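Local atomic coordinates of putative lipoate-protein ligase A subunit 2 (Thermoplasma acidophilum DSM 1728, PDB entry 3R07), a protein that is of no established function but, as the second subunit of a putative lipoate-protein ligase A, belongs to a family of the SufE/NifU clan and pairs with subunit 1. Residues Met4-Ser9 against Val21-Gly27; Ile62-Ile66 against Phe84-Arg89; Asp32-Ser36 against Ile47-Glu51; Phe39-Pro43 against Val74-Gly78. Residues are numbered along the deposited sequence.

Contacts 2 and 3 are the buried centre of this alpha/beta chain, contact 1 a partly exposed hairpin and contact 4 a buried loop pair; contacts 1 and 4 lie on opposite sides of the chain's centre. Contacts 3 and 4 border subunit 1, which touches neither contact 1 nor contact 2. Strands of contacts 1 and 3 are neighbours in one sheet, where Leu88 of contact 2 packs on Val21, Leu23 and Ile33. Phe84 also reaches Leu50 of contact 3 and Met41 of contact 4. Chemistry follows place: a backbone ladder in contact 1, apolar side chains in contact 2, one backbone N-H to carboxylate hydrogen bond in contact 3, a single beta bridge in contact 4.

Contact 1: residues Met4-Ser9 against Val21-Gly27; sequences MHMMYS and VTLDLDG
This is the pairing of two neighbouring strands in a beta hairpin, at the end away from its turn: Met4-Ser9 opens strand 5-13, an outermost strand of the three-stranded antiparallel sheet within this chain, and Val21-Gly27 closes the central strand 18-26. The backbones are extended, their axes 4.6 Å apart at closest and running at 171°. Met6-Leu25 and Tyr8-Leu23 are hydrogen-bonded pairs; His5-Asp26, Met7-Asp24 and Ser9-Thr22 are non-hydrogen-bonded pairs. Met6 N reaches Leu25 O at 2.9 Å, and Leu25 N reaches Met6 O at a very short 2.5 Å. Tyr8 N to Leu23 O and Leu23 N to Tyr8 O both span 3.0 Å. Side chains alternate. Met6, Tyr8, Leu23 and Leu25 share the face on which Leu23 packs against helix 83-88. Tyr8, with chi1 p, lays its ring over Leu23, whose CB is 4.2 Å from the ring centroid in a CH-pi contact, while Leu25 CD1 sits at the ring edge, 3.9 Å from Tyr8 CE2. The other face is mostly polar: His5, with chi1 t, brings CE1 to 3.1 Å from Asp24 OD1, and Ser9 OG is hydrogen-bonded to Thr22 OG1 at 2.8 Å. Where strand 18-26 gives way to the next turn, Gly27, at positive phi, donates its N-H to Met4 O at 2.7 Å.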
loop_
_atom_site.group_PDB
_atom_site.type_symbol
_atom_site.label_atom_id
_atom_site.label_comp_id
_atom_site.label_asym_id
_atom_site.label_seq_id
_atom_site.Cartn_x
_atom_site.Cartn_y
_atom_site.Cartn_z
ATOM N N MET B 4 -0.030 38.539 -6.458
ATOM C CA MET B 4 0.473 37.765 -7.630
ATOM C C MET B 4 -0.313 36.482 -7.851
ATOM O O MET B 4 -1.135 36.093 -7.014
ATOM C CB MET B 4 1.918 37.344 -7.422
ATOM C CG MET B 4 2.770 38.275 -6.635
ATOM S SD MET B 4 3.964 37.255 -5.743
ATOM C CE MET B 4 5.078 36.668 -7.018
ATOM N N HIS B 5 -0.034 35.839 -8.988
ATOM C CA HIS B 5 -0.449 34.473 -9.269
ATOM C C HIS B 5 0.789 33.614 -9.038
ATOM O O HIS B 5 1.883 33.935 -9.507
ATOM C CB HIS B 5 -0.988 34.337 -10.700
ATOM C CG HIS B 5 -1.479 32.960 -11.045
ATOM N ND1 HIS B 5 -2.689 32.463 -10.604
ATOM C CD2 HIS B 5 -0.929 31.979 -11.807
ATOM C CE1 HIS B 5 -2.857 31.235 -11.067
ATOM N NE2 HIS B 5 -1.804 30.917 -11.801
ATOM N N MET B 6 0.620 32.544 -8.271
ATOM C CA MET B 6 1.736 31.696 -7.873
ATOM C C MET B 6 1.316 30.237 -7.764
ATOM O O MET B 6 0.241 29.922 -7.267
ATOM C CB MET B 6 2.329 32.201 -6.561
ATOM C CG MET B 6 2.890 31.124 -5.663
ATOM S SD MET B 6 4.522 31.522 -5.027
ATOM C CE MET B 6 4.183 32.886 -3.899
ATOM N N MET B 7 2.174 29.352 -8.248
ATOM C CA MET B 7 1.926 27.914 -8.199
ATOM C C MET B 7 3.162 27.179 -7.801
ATOM O O MET B 7 4.181 27.297 -8.458
ATOM C CB MET B 7 1.517 27.385 -9.566
ATOM C CG MET B 7 0.051 27.413 -9.822
ATOM S SD MET B 7 -0.241 26.996 -11.535
ATOM C CE MET B 7 0.495 28.436 -12.341
ATOM N N TYR B 8 3.075 26.387 -6.748
ATOM C CA TYR B 8 4.227 25.573 -6.391
ATOM C C TYR B 8 3.964 24.089 -6.123
ATOM O O TYR B 8 2.823 23.621 -6.090
ATOM C CB TYR B 8 5.023 26.222 -5.264
ATOM C CG TYR B 8 4.293 26.335 -3.960
ATOM C CD1 TYR B 8 4.466 25.375 -2.968
ATOM C CD2 TYR B 8 3.446 27.401 -3.703
ATOM C CE1 TYR B 8 3.827 25.466 -1.753
ATOM C CE2 TYR B 8 2.782 27.500 -2.481
ATOM C CZ TYR B 8 2.984 26.523 -1.515
ATOM O OH TYR B 8 2.345 26.601 -0.308
ATOM N N SER B 9 5.063 23.368 -5.952
ATOM C CA SER B 9 5.061 21.947 -5.717
ATOM C C SER B 9 6.108 21.650 -4.688
ATOM O O SER B 9 7.226 22.138 -4.788
ATOM C CB SER B 9 5.374 21.207 -7.004
ATOM O OG SER B 9 4.199 21.160 -7.780
ATOM N N VAL B 21 2.545 18.205 -2.227
ATOM C CA VAL B 21 1.482 19.203 -2.349
ATOM C C VAL B 21 1.678 20.027 -3.608
ATOM O O VAL B 21 2.811 20.341 -3.950
ATOM C CB VAL B 21 1.444 20.161 -1.131
ATOM C CG1 VAL B 21 0.315 21.100 -1.302
ATOM C CG2 VAL B 21 1.237 19.417 0.156
ATOM N N THR B 22 0.591 20.362 -4.299
ATOM C CA THR B 22 0.625 21.413 -5.331
ATOM C C THR B 22 -0.411 22.509 -5.030
ATOM O O THR B 22 -1.617 22.232 -4.980
ATOM C CB THR B 22 0.428 20.866 -6.776
ATOM O OG1 THR B 22 1.633 20.238 -7.217
ATOM C CG2 THR B 22 0.090 22.015 -7.775
ATOM N N LEU B 23 0.061 23.741 -4.813
ATOM C CA LEU B 23 -0.841 24.861 -4.538
ATOM C C LEU B 23 -0.864 25.875 -5.651
ATOM O O LEU B 23 0.164 26.215 -6.227
ATOM C CB LEU B 23 -0.467 25.584 -3.254
ATOM C CG LEU B 23 -0.860 24.924 -1.949
ATOM C CD1 LEU B 23 0.396 24.351 -1.373
ATOM C CD2 LEU B 23 -1.447 25.945 -1.001
ATOM N N ASP B 24 -2.061 26.358 -5.928
ATOM C CA ASP B 24 -2.331 27.387 -6.917
ATOM C C ASP B 24 -2.782 28.625 -6.132
ATOM O O ASP B 24 -3.853 28.612 -5.521
ATOM C CB ASP B 24 -3.458 26.874 -7.795
ATOM C CG ASP B 24 -3.578 27.600 -9.095
ATOM O OD1 ASP B 24 -3.129 28.769 -9.209
ATOM O OD2 ASP B 24 -4.160 26.986 -10.015
ATOM N N LEU B 25 -1.957 29.671 -6.105
ATOM C CA LEU B 25 -2.239 30.847 -5.254
ATOM C C LEU B 25 -2.618 32.114 -6.028
ATOM O O LEU B 25 -1.875 32.582 -6.889
ATOM C CB LEU B 25 -1.059 31.171 -4.338
ATOM C CG LEU B 25 -0.393 30.127 -3.456
ATOM C CD1 LEU B 25 0.714 30.785 -2.644
ATOM C CD2 LEU B 25 -1.411 29.453 -2.541
ATOM N N ASP B 26 -3.783 32.657 -5.701
ATOM C CA ASP B 26 -4.219 33.940 -6.220
ATOM C C ASP B 26 -4.079 34.951 -5.087
ATOM O O ASP B 26 -4.909 35.024 -4.185
ATOM C CB ASP B 26 -5.664 33.844 -6.724
ATOM C CG ASP B 26 -6.228 35.193 -7.163
ATOM O OD1 ASP B 26 -5.742 36.241 -6.660
ATOM O OD2 ASP B 26 -7.163 35.203 -8.012
ATOM N N GLY B 27 -3.009 35.727 -5.127
ATOM C CA GLY B 27 -2.718 36.630 -4.030
ATOM C C GLY B 27 -2.447 35.851 -2.754
ATOM O O GLY B 27 -1.438 35.143 -2.649
#

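Contact 2: residues Ile62-Ile66 against Phe84-Arg89; sequences INDII and FIQALR
Near-antiparallel helix-helix packing in the chain's interior sets Ile62-Ile66 of helix 62-70 against Phe84-Leu88 of helix 83-88 and the Arg89 that follows. The helical backbones carry hydrogen bonds from Ile66 N to Ile62 O at 2.9 Å and from Leu88 N to Phe84 O at 3.3 Å. Their axes come within 10.5 Å and cross at 142°; the nearest CA pairs are Asn63-Ile85 at 6.8 Å and Ile66-Phe84 at 7.4 Å. Ile62 (chi1 m, chi2 t) stretches toward the other helix, its CG2 4.0 Å from Leu88 CD2 and its CD1 3.9 Å from Leu88 O. Ile66, with chi1 -91° and chi2 28°, fits among three partners: CG1 is 4.1 Å from Phe84 CB, CG2 3.9 Å from Ile85 CD1, and CD1 4.1 Å from Leu88 CD2. Phe84 (chi1 m) swings its ring away, toward Met41 and Thr76. Arg89, with chi1 -94° and chi2 m, carries NH2 to 3.0 Å from Asn63 OD1, at too poor an angle for a hydrogen bond. Leu88 adjoins the sheet through Val21 and Leu23. With aliphatic contacts doing the joining, the fit depends on side-chain shape rather than directed polar bonds.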
loop_
_atom_site.group_PDB
_atom_site.type_symbol
_atom_site.label_atom_id
_atom_site.label_comp_id
_atom_site.label_asym_id
_atom_site.label_seq_id
_atom_site.Cartn_x
_atom_site.Cartn_y
_atom_site.Cartn_z
ATOM N N ILE B 62 -4.146 28.405 7.532
ATOM C CA ILE B 62 -3.945 27.022 7.121
ATOM C C ILE B 62 -4.029 26.084 8.332
ATOM O O ILE B 62 -4.761 25.089 8.299
ATOM C CB ILE B 62 -2.581 26.871 6.366
ATOM C CG1 ILE B 62 -2.766 27.134 4.869
ATOM C CG2 ILE B 62 -1.925 25.490 6.601
ATOM C CD1 ILE B 62 -1.486 26.968 4.045
ATOM N N ASN B 63 -3.281 26.415 9.393
ATOM C CA ASN B 63 -3.224 25.617 10.620
ATOM C C ASN B 63 -4.604 25.461 11.226
ATOM O O ASN B 63 -4.968 24.387 11.671
ATOM C CB ASN B 63 -2.269 26.245 11.633
ATOM C CG ASN B 63 -0.841 26.334 11.118
ATOM O OD1 ASN B 63 -0.598 26.373 9.910
ATOM N ND2 ASN B 63 0.116 26.370 12.038
ATOM N N ASP B 64 -5.376 26.540 11.219
ATOM C CA ASP B 64 -6.776 26.484 11.644
ATOM C C ASP B 64 -7.486 25.314 10.976
ATOM O O ASP B 64 -8.198 24.562 11.635
ATOM C CB ASP B 64 -7.522 27.791 11.308
ATOM C CG ASP B 64 -6.990 29.008 12.079
ATOM O OD1 ASP B 64 -5.917 28.898 12.736
ATOM O OD2 ASP B 64 -7.653 30.080 12.010
ATOM N N ILE B 65 -7.269 25.180 9.669
ATOM C CA ILE B 65 -7.904 24.168 8.826
ATOM C C ILE B 65 -7.347 22.763 9.130
ATOM O O ILE B 65 -8.108 21.801 9.194
ATOM C CB ILE B 65 -7.748 24.534 7.308
ATOM C CG1 ILE B 65 -8.316 25.934 7.005
ATOM C CG2 ILE B 65 -8.342 23.458 6.388
ATOM C CD1 ILE B 65 -9.830 26.006 6.772
ATOM N N ILE B 66 -6.034 22.660 9.338
ATOM C CA ILE B 66 -5.400 21.371 9.623
ATOM C C ILE B 66 -5.909 20.792 10.957
ATOM O O ILE B 66 -6.440 19.657 11.002
ATOM C CB ILE B 66 -3.848 21.458 9.589
ATOM C CG1 ILE B 66 -3.286 21.146 8.201
ATOM C CG2 ILE B 66 -3.225 20.415 10.493
ATOM C CD1 ILE B 66 -4.190 21.463 7.049
ATOM N N PHE B 84 1.576 17.973 7.719
ATOM C CA PHE B 84 0.811 18.667 6.681
ATOM C C PHE B 84 1.008 20.189 6.738
ATOM O O PHE B 84 0.661 20.904 5.794
ATOM C CB PHE B 84 -0.673 18.324 6.781
ATOM C CG PHE B 84 -0.996 16.928 6.357
ATOM C CD1 PHE B 84 -1.180 16.620 5.012
ATOM C CD2 PHE B 84 -1.120 15.915 7.296
ATOM C CE1 PHE B 84 -1.483 15.322 4.607
ATOM C CE2 PHE B 84 -1.424 14.614 6.900
ATOM C CZ PHE B 84 -1.602 14.315 5.550
ATOM N N ILE B 85 1.556 20.670 7.857
ATOM C CA ILE B 85 1.961 22.063 8.011
ATOM C C ILE B 85 3.269 22.311 7.255
ATOM O O ILE B 85 3.328 23.210 6.424
ATOM C CB ILE B 85 2.024 22.460 9.518
ATOM C CG1 ILE B 85 0.629 22.899 9.973
ATOM C CG2 ILE B 85 3.072 23.561 9.799
ATOM C CD1 ILE B 85 0.171 22.251 11.259
ATOM N N GLN B 86 4.297 21.504 7.516
ATOM C CA GLN B 86 5.548 21.617 6.771
ATOM C C GLN B 86 5.348 21.426 5.260
ATOM O O GLN B 86 5.947 22.143 4.459
ATOM C CB GLN B 86 6.627 20.654 7.301
ATOM C CG GLN B 86 7.218 20.993 8.688
ATOM C CD GLN B 86 7.434 22.491 8.913
ATOM O OE1 GLN B 86 6.806 23.093 9.784
ATOM N NE2 GLN B 86 8.313 23.095 8.121
ATOM N N ALA B 87 4.497 20.471 4.887
ATOM C CA ALA B 87 4.202 20.159 3.481
ATOM C C ALA B 87 3.582 21.336 2.739
ATOM O O ALA B 87 3.975 21.668 1.625
ATOM C CB ALA B 87 3.275 18.961 3.406
ATOM N N LEU B 88 2.620 21.959 3.401
ATOM C CA LEU B 88 1.793 23.014 2.861
ATOM C C LEU B 88 2.367 24.429 3.022
ATOM O O LEU B 88 1.731 25.390 2.589
ATOM C CB LEU B 88 0.471 22.954 3.602
ATOM C CG LEU B 88 -0.848 23.085 2.879
ATOM C CD1 LEU B 88 -0.856 22.214 1.657
ATOM C CD2 LEU B 88 -1.904 22.611 3.845
ATOM N N ARG B 89 3.536 24.563 3.657
ATOM C CA ARG B 89 4.125 25.883 3.940
ATOM C C ARG B 89 5.151 26.285 2.923
ATOM O O ARG B 89 6.090 25.534 2.647
ATOM C CB ARG B 89 4.778 25.953 5.324
ATOM C CG ARG B 89 3.867 26.492 6.409
ATOM C CD ARG B 89 3.542 27.993 6.241
ATOM N NE ARG B 89 2.183 28.291 6.716
ATOM C CZ ARG B 89 1.817 28.404 7.999
ATOM N NH1 ARG B 89 2.705 28.260 8.985
ATOM N NH2 ARG B 89 0.544 28.664 8.297
#

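Contact 3: residues Asp32-Ser36 against Ile47-Glu51; sequences DIHIS and INRLE
Glu51 and Ile35 dominate this strand-to-helix contact, burying 94 and 86 Å²; Ile33 follows with 43 Å². Strand 32-36, the end of strand 29-36, runs at 150° to helix 47-51, with axes 8.6 Å apart at closest. The nearest CA pair is Ile33-Glu51 at 6.0 Å. Glu51 starts out sideways to the strand, and with chi1 m and chi2 t its side chain reaches across to it, so that OE2 accepts the backbone N-H of Ile35 at 2.8 Å and lies 3.2 Å from His34 CA. Ile35 (chi1 m, chi2 t) points toward the helix, with CG2 4.0 Å from Ile47 CD1, CD1 3.9 Å from Leu50 CG, and CG1 4.0 Å from Glu51 CG. Ile33, with chi1 t and chi2 t, sets CG2 3.5 Å from Glu51 O and also packs on Leu88. His34 and Ser36 turn their CA-to-CB bonds from the helix and reach acidic side chains of subunit 1, weakly for His34. A helix running back across strand 29-36, which precedes it and is outermost in this chain's sheet, with Ile35 pointing at it and Ile33 alongside, is consistent with the alpha/beta layering of the SufE/NifU clan, here beside subunit 1.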
loop_
_atom_site.group_PDB
_atom_site.type_symbol
_atom_site.label_atom_id
_atom_site.label_comp_id
_atom_site.label_asym_id
_atom_site.label_seq_id
_atom_site.Cartn_x
_atom_site.Cartn_y
_atom_site.Cartn_z
ATOM N N ASP B 32 -6.493 26.539 -5.955
ATOM C CA ASP B 32 -6.543 25.099 -6.036
ATOM C C ASP B 32 -5.480 24.431 -5.173
ATOM O O ASP B 32 -4.467 25.049 -4.804
ATOM C CB ASP B 32 -6.422 24.620 -7.468
ATOM C CG ASP B 32 -7.297 23.410 -7.737
ATOM O OD1 ASP B 32 -7.873 22.849 -6.763
ATOM O OD2 ASP B 32 -7.426 23.030 -8.928
ATOM N N ILE B 33 -5.737 23.165 -4.842
ATOM C CA ILE B 33 -4.791 22.361 -4.087
ATOM C C ILE B 33 -4.951 20.881 -4.435
ATOM O O ILE B 33 -6.053 20.384 -4.703
ATOM C CB ILE B 33 -4.833 22.674 -2.533
ATOM C CG1 ILE B 33 -3.834 21.807 -1.752
ATOM C CG2 ILE B 33 -6.262 22.609 -1.972
ATOM C CD1 ILE B 33 -3.649 22.196 -0.317
ATOM N N HIS B 34 -3.822 20.191 -4.475
ATOM C CA HIS B 34 -3.817 18.777 -4.729
ATOM C C HIS B 34 -2.815 18.188 -3.769
ATOM O O HIS B 34 -1.669 18.611 -3.736
ATOM C CB HIS B 34 -3.509 18.493 -6.206
ATOM C CG HIS B 34 -3.012 17.103 -6.467
ATOM N ND1 HIS B 34 -3.803 15.977 -6.308
ATOM C CD2 HIS B 34 -1.799 16.656 -6.883
ATOM C CE1 HIS B 34 -3.091 14.901 -6.603
ATOM N NE2 HIS B 34 -1.874 15.286 -6.959
ATOM N N ILE B 35 -3.273 17.266 -2.929
ATOM C CA ILE B 35 -2.400 16.570 -1.992
ATOM C C ILE B 35 -2.253 15.100 -2.409
ATOM O O ILE B 35 -3.234 14.423 -2.725
ATOM C CB ILE B 35 -2.920 16.647 -0.555
ATOM C CG1 ILE B 35 -3.261 18.093 -0.185
ATOM C CG2 ILE B 35 -1.895 16.089 0.399
ATOM C CD1 ILE B 35 -4.030 18.259 1.110
ATOM N N SER B 36 -1.018 14.606 -2.423
ATOM C CA SER B 36 -0.791 13.247 -2.850
ATOM C C SER B 36 0.371 12.654 -2.089
ATOM O O SER B 36 0.931 13.293 -1.216
ATOM C CB SER B 36 -0.572 13.180 -4.361
ATOM O OG SER B 36 0.605 13.853 -4.751
ATOM N N ILE B 47 -9.056 12.705 2.457
ATOM C CA ILE B 47 -8.142 13.478 1.642
ATOM C C ILE B 47 -8.899 14.491 0.790
ATOM O O ILE B 47 -8.414 15.584 0.554
ATOM C CB ILE B 47 -7.252 12.566 0.745
ATOM C CG1 ILE B 47 -6.040 13.342 0.217
ATOM C CG2 ILE B 47 -8.056 11.927 -0.375
ATOM C CD1 ILE B 47 -5.090 13.821 1.314
ATOM N N ASN B 48 -10.083 14.123 0.320
ATOM C CA ASN B 48 -10.907 15.050 -0.462
ATOM C C ASN B 48 -11.498 16.178 0.374
ATOM O O ASN B 48 -11.738 17.259 -0.139
ATOM C CB ASN B 48 -12.042 14.306 -1.146
ATOM C CG ASN B 48 -11.554 13.270 -2.104
ATOM O OD1 ASN B 48 -12.016 12.138 -2.079
ATOM N ND2 ASN B 48 -10.605 13.644 -2.959
ATOM N N ARG B 49 -11.749 15.894 1.652
ATOM C CA ARG B 49 -12.285 16.879 2.576
ATOM C C ARG B 49 -11.190 17.909 2.860
ATOM O O ARG B 49 -11.466 19.105 2.888
ATOM C CB ARG B 49 -12.793 16.225 3.885
ATOM C CG ARG B 49 -14.163 16.758 4.414
ATOM C CD ARG B 49 -14.494 16.422 5.920
ATOM N NE ARG B 49 -14.120 15.066 6.346
ATOM C CZ ARG B 49 -13.291 14.785 7.362
ATOM N NH1 ARG B 49 -12.747 15.765 8.090
ATOM N NH2 ARG B 49 -12.999 13.512 7.664
ATOM N N LEU B 50 -9.955 17.448 3.036
ATOM C CA LEU B 50 -8.845 18.329 3.358
ATOM C C LEU B 50 -8.539 19.285 2.206
ATOM O O LEU B 50 -8.204 20.442 2.428
ATOM C CB LEU B 50 -7.601 17.519 3.732
ATOM C CG LEU B 50 -6.345 18.249 4.228
ATOM C CD1 LEU B 50 -6.653 19.233 5.353
ATOM C CD2 LEU B 50 -5.262 17.265 4.659
ATOM N N GLU B 51 -8.662 18.812 0.974
ATOM C CA GLU B 51 -8.476 19.683 -0.180
ATOM C C GLU B 51 -9.639 20.692 -0.295
ATOM O O GLU B 51 -9.425 21.866 -0.603
ATOM C CB GLU B 51 -8.328 18.866 -1.475
ATOM C CG GLU B 51 -7.003 18.127 -1.651
ATOM C CD GLU B 51 -7.033 17.154 -2.835
ATOM O OE1 GLU B 51 -8.140 16.767 -3.251
ATOM O OE2 GLU B 51 -5.964 16.769 -3.357
#

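Contact 4: residues Phe39-Pro43 against Val74-Gly78; sequences FFMFP and VITPG
The ring of Pro77 sits against Phe40 and the edge of Phe42: Pro77 CD lies 4.2 Å from Phe40 CB, 3.8 Å from Phe40 O, and 4.4 Å from Phe42 CE2, near the plane of the Phe42 ring. Both phenylalanines take chi1 m, and the ring of Phe40 leads away from Val74-Gly78. The backbones of Phe39-Pro43 and Val74-Gly78 are largely extended and run in opposite directions, bringing Met41 CA to 4.6 Å from Thr76 CA and Phe42 CA to 5.3 Å from Ile75 CA. What results is a single antiparallel beta bridge between two irregular loops, one leading from strand 29-36 to helix 46-54, the other from helix 62-70 to helix 83-88. Phe42 and Ile75 form its hydrogen-bonded pair: Phe42 N donates to Ile75 O at 3.0 Å, and Ile75 N to Phe42 O, also at 3.0 Å. Met41 CA-H points at Ile75 O (CA to O 3.3 Å), and Thr76 CA-H at Phe40 O (CA to O 3.4 Å). Met41, extended with chi1 and chi2 t, packs CG at 3.9 Å from Val74 CG1, its side chain also touching Phe84 and Ile47. The peptide bond before Pro43 is cis. Subunit 1 covers part of the pair, stacking an aromatic ring on Phe39 and placing apolar side chains on Phe42 and Pro77.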
loop_
_atom_site.group_PDB
_atom_site.type_symbol
_atom_site.label_atom_id
_atom_site.label_comp_id
_atom_site.label_asym_id
_atom_site.label_seq_id
_atom_site.Cartn_x
_atom_site.Cartn_y
_atom_site.Cartn_z
ATOM N N PHE B 39 1.192 7.671 2.118
ATOM C CA PHE B 39 0.700 7.705 3.473
ATOM C C PHE B 39 -0.613 6.945 3.597
ATOM O O PHE B 39 -1.194 6.463 2.604
ATOM C CB PHE B 39 0.544 9.155 3.977
ATOM C CG PHE B 39 -0.298 10.041 3.079
ATOM C CD1 PHE B 39 -1.662 10.170 3.288
ATOM C CD2 PHE B 39 0.286 10.769 2.044
ATOM C CE1 PHE B 39 -2.428 10.984 2.463
ATOM C CE2 PHE B 39 -0.479 11.584 1.234
ATOM C CZ PHE B 39 -1.840 11.687 1.443
ATOM N N PHE B 40 -1.070 6.843 4.836
ATOM C CA PHE B 40 -2.341 6.236 5.153
ATOM C C PHE B 40 -3.216 7.266 5.820
ATOM O O PHE B 40 -2.737 8.124 6.546
ATOM C CB PHE B 40 -2.115 5.066 6.083
ATOM C CG PHE B 40 -1.264 3.998 5.493
ATOM C CD1 PHE B 40 -1.826 3.007 4.685
ATOM C CD2 PHE B 40 0.098 3.981 5.729
ATOM C CE1 PHE B 40 -1.044 2.011 4.154
ATOM C CE2 PHE B 40 0.896 2.978 5.175
ATOM C CZ PHE B 40 0.319 1.986 4.400
ATOM N N MET B 41 -4.510 7.158 5.560
ATOM C CA MET B 41 -5.467 8.109 6.037
ATOM C C MET B 41 -6.804 7.423 6.007
ATOM O O MET B 41 -7.268 6.978 4.941
ATOM C CB MET B 41 -5.492 9.334 5.128
ATOM C CG MET B 41 -6.470 10.408 5.567
ATOM S SD MET B 41 -6.360 11.877 4.520
ATOM C CE MET B 41 -4.839 12.679 5.049
ATOM N N PHE B 42 -7.422 7.334 7.189
ATOM C CA PHE B 42 -8.780 6.805 7.322
ATOM C C PHE B 42 -9.652 7.835 8.029
ATOM O O PHE B 42 -9.229 8.423 9.029
ATOM C CB PHE B 42 -8.774 5.482 8.083
ATOM C CG PHE B 42 -7.683 4.545 7.652
ATOM C CD1 PHE B 42 -7.925 3.573 6.675
ATOM C CD2 PHE B 42 -6.408 4.637 8.209
ATOM C CE1 PHE B 42 -6.910 2.713 6.262
ATOM C CE2 PHE B 42 -5.386 3.761 7.795
ATOM C CZ PHE B 42 -5.639 2.810 6.825
ATOM N N PRO B 43 -10.863 8.068 7.503
ATOM C CA PRO B 43 -11.328 7.439 6.260
ATOM C C PRO B 43 -10.457 7.847 5.060
ATOM O O PRO B 43 -9.735 8.831 5.139
ATOM C CB PRO B 43 -12.779 7.935 6.115
ATOM C CG PRO B 43 -13.168 8.383 7.481
ATOM C CD PRO B 43 -11.896 8.923 8.100
ATOM N N VAL B 74 -9.588 12.067 12.312
ATOM C CA VAL B 74 -8.958 11.438 11.154
ATOM C C VAL B 74 -7.680 10.726 11.616
ATOM O O VAL B 74 -6.912 11.273 12.407
ATOM C CB VAL B 74 -8.707 12.476 10.008
ATOM C CG1 VAL B 74 -7.867 11.896 8.878
ATOM C CG2 VAL B 74 -10.038 12.973 9.434
ATOM N N ILE B 75 -7.470 9.496 11.147
ATOM C CA ILE B 75 -6.321 8.696 11.580
ATOM C C ILE B 75 -5.260 8.635 10.471
ATOM O O ILE B 75 -5.527 8.169 9.360
ATOM C CB ILE B 75 -6.733 7.261 12.031
ATOM C CG1 ILE B 75 -7.946 7.300 12.969
ATOM C CG2 ILE B 75 -5.561 6.535 12.697
ATOM C CD1 ILE B 75 -9.291 6.959 12.288
ATOM N N THR B 76 -4.056 9.094 10.783
ATOM C CA THR B 76 -3.040 9.286 9.766
ATOM C C THR B 76 -1.707 8.730 10.246
ATOM O O THR B 76 -0.754 9.482 10.433
ATOM C CB THR B 76 -2.925 10.789 9.382
ATOM O OG1 THR B 76 -4.193 11.277 8.920
ATOM C CG2 THR B 76 -1.934 10.985 8.280
ATOM N N PRO B 77 -1.635 7.396 10.430
ATOM C CA PRO B 77 -0.536 6.676 11.078
ATOM C C PRO B 77 0.843 7.113 10.652
ATOM O O PRO B 77 1.144 7.090 9.465
ATOM C CB PRO B 77 -0.773 5.234 10.639
ATOM C CG PRO B 77 -2.233 5.143 10.571
ATOM C CD PRO B 77 -2.688 6.459 9.995
ATOM N N GLY B 78 1.671 7.502 11.618
ATOM C CA GLY B 78 3.063 7.908 11.357
ATOM C C GLY B 78 3.198 9.243 10.625
ATOM O O GLY B 78 4.286 9.592 10.136
#